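Local coordinates for protein 2,3-dihydroxybenzoate-AMP ligase (PDB 1MDB) that belongs to the AMP-binding enzyme family, pairing a large N-terminal domain with a smaller C-terminal domain, at residues Ala228-Pro231 and Tyr236-Ser239. Sequence-based numbering, arbitrary orientation.
Sequences AALP and YPLS. With DBH (2,3-dihydroxy-benzoic acid), chain E.
L230 and P237 face each other where the end of a strand is followed closely by a short helix. Their CA atoms are 6.3 Å apart, the nearest CA pair between 228-231 and 236-239. Strand 225-228 stops at A228, and A229 to P231 form a loop. The chain then returns within a few residues as helix 235-239. No hydrogen bond joins the two segments. The contact is buried and mostly apolar, apart from one backbone carbonyl.

L230 carries most of it from the loop side. L230 CB lies 4.0 Å from P237 CG. CG of L230 is anti to the carbonyl carbon (chi1 -64°), and CD1 extends from there toward the tyrosine. L230 CD1 reaches 3.7 Å from CE1 of Y236 and meets the ring obliquely. The carbonyl of P231 also packs closely on the proline ring, with P231 O 3.1 Å from P237 CG.

Strand 225-228 is an inner strand of the mixed sheet in the AMP-binding domain. It runs parallel to both neighbours, 252-255 and 275-278. The loop after its C-terminal end leads into helix 235-239, which carries Y236 into the ligand pocket. Side chains of helix 242-248 touch A228 and L238.

Y236 is the pocket residue of this contact. With CG anti to the backbone N (chi1 175°), its ring lies between L230 and the ligand. The 2,3-dihydroxy-benzoic acid covers one ring face, with its C12 3.4 Å from Y236 CG and displaced toward the rim. The two rings are nearly parallel. L230 CD1 lies on the opposite side of the tyrosine plane. Y236 OH is hydrogen-bonded to the backbone O of L278, which ties down the far end of the ring. N235 and S240, flanking 236-239, hydrogen-bond the same ligand.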
loop_
_atom_site.group_PDB
_atom_site.type_symbol
_atom_site.label_atom_id
_atom_site.label_comp_id
_atom_site.label_asym_id
_atom_site.label_seq_id
_atom_site.Cartn_x
_atom_site.Cartn_y
_atom_site.Cartn_z
ATOM N N ALA A 228 0.765 4.632 -12.302
ATOM C CA ALA A 228 0.680 4.821 -10.856
ATOM C C ALA A 228 -0.635 5.554 -10.613
ATOM O O ALA A 228 -0.697 6.771 -10.753
ATOM C CB ALA A 228 1.844 5.660 -10.369
ATOM N N ALA A 229 -1.685 4.808 -10.272
ATOM C CA ALA A 229 -3.008 5.384 -10.029
ATOM C C ALA A 229 -3.293 5.637 -8.546
ATOM O O ALA A 229 -4.092 6.504 -8.198
ATOM C CB ALA A 229 -4.083 4.481 -10.606
ATOM N N LEU A 230 -2.656 4.859 -7.680
ATOM C CA LEU A 230 -2.826 5.017 -6.236
ATOM C C LEU A 230 -1.685 5.893 -5.728
ATOM O O LEU A 230 -0.685 6.076 -6.426
ATOM C CB LEU A 230 -2.736 3.649 -5.547
ATOM C CG LEU A 230 -3.796 2.599 -5.870
ATOM C CD1 LEU A 230 -3.385 1.255 -5.289
ATOM C CD2 LEU A 230 -5.122 3.041 -5.298
ATOM N N PRO A 231 -1.820 6.460 -4.516
ATOM C CA PRO A 231 -0.742 7.304 -3.966
ATOM C C PRO A 231 0.473 6.376 -3.916
ATOM O O PRO A 231 0.527 5.460 -3.090
ATOM C CB PRO A 231 -1.265 7.660 -2.575
ATOM C CG PRO A 231 -2.766 7.693 -2.775
ATOM C CD PRO A 231 -2.999 6.453 -3.629
ATOM N N TYR A 236 2.243 -0.836 -1.508
ATOM C CA TYR A 236 1.638 -1.543 -2.632
ATOM C C TYR A 236 2.019 -0.893 -3.982
ATOM O O TYR A 236 2.697 -1.520 -4.809
ATOM C CB TYR A 236 0.113 -1.589 -2.395
ATOM C CG TYR A 236 -0.767 -2.181 -3.481
ATOM C CD1 TYR A 236 -2.122 -1.857 -3.523
ATOM C CD2 TYR A 236 -0.267 -3.057 -4.452
ATOM C CE1 TYR A 236 -2.967 -2.373 -4.493
ATOM C CE2 TYR A 236 -1.114 -3.586 -5.445
ATOM C CZ TYR A 236 -2.464 -3.233 -5.451
ATOM O OH TYR A 236 -3.330 -3.709 -6.405
ATOM N N PRO A 237 1.613 0.367 -4.217
ATOM C CA PRO A 237 1.973 0.999 -5.495
ATOM C C PRO A 237 3.446 1.430 -5.602
ATOM O O PRO A 237 3.881 1.951 -6.634
ATOM C CB PRO A 237 1.003 2.177 -5.582
ATOM C CG PRO A 237 0.825 2.554 -4.128
ATOM C CD PRO A 237 0.650 1.198 -3.474
ATOM N N LEU A 238 4.217 1.216 -4.540
ATOM C CA LEU A 238 5.633 1.564 -4.568
ATOM C C LEU A 238 6.526 0.365 -4.849
ATOM O O LEU A 238 7.582 0.517 -5.465
ATOM C CB LEU A 238 6.087 2.160 -3.228
ATOM C CG LEU A 238 7.559 2.611 -3.130
ATOM C CD1 LEU A 238 7.716 3.954 -3.855
ATOM C CD2 LEU A 238 7.979 2.780 -1.667
ATOM N N SER A 239 6.104 -0.821 -4.408
ATOM C CA SER A 239 6.950 -2.009 -4.540
ATOM C C SER A 239 6.321 -3.370 -4.859
ATOM O O SER A 239 7.043 -4.373 -4.900
ATOM C CB SER A 239 7.737 -2.178 -3.243
ATOM O OG SER A 239 6.860 -2.605 -2.211
HETATM C C21 DBH E . -1.073 -3.193 1.949
HETATM O O9 DBH E . -2.385 -3.082 2.199
HETATM C C18 DBH E . -0.535 -3.839 0.725
HETATM C C15 DBH E . -1.430 -4.309 -0.282
HETATM C C12 DBH E . -0.935 -4.943 -1.441
HETATM C C3 DBH E . 0.876 -4.011 0.557
HETATM O O3 DBH E . 1.812 -3.566 1.512
HETATM C C6 DBH E . 1.364 -4.646 -0.601
HETATM C C9 DBH E . 0.473 -5.114 -1.597
HETATM O O6 DBH E . 2.720 -4.820 -0.764
#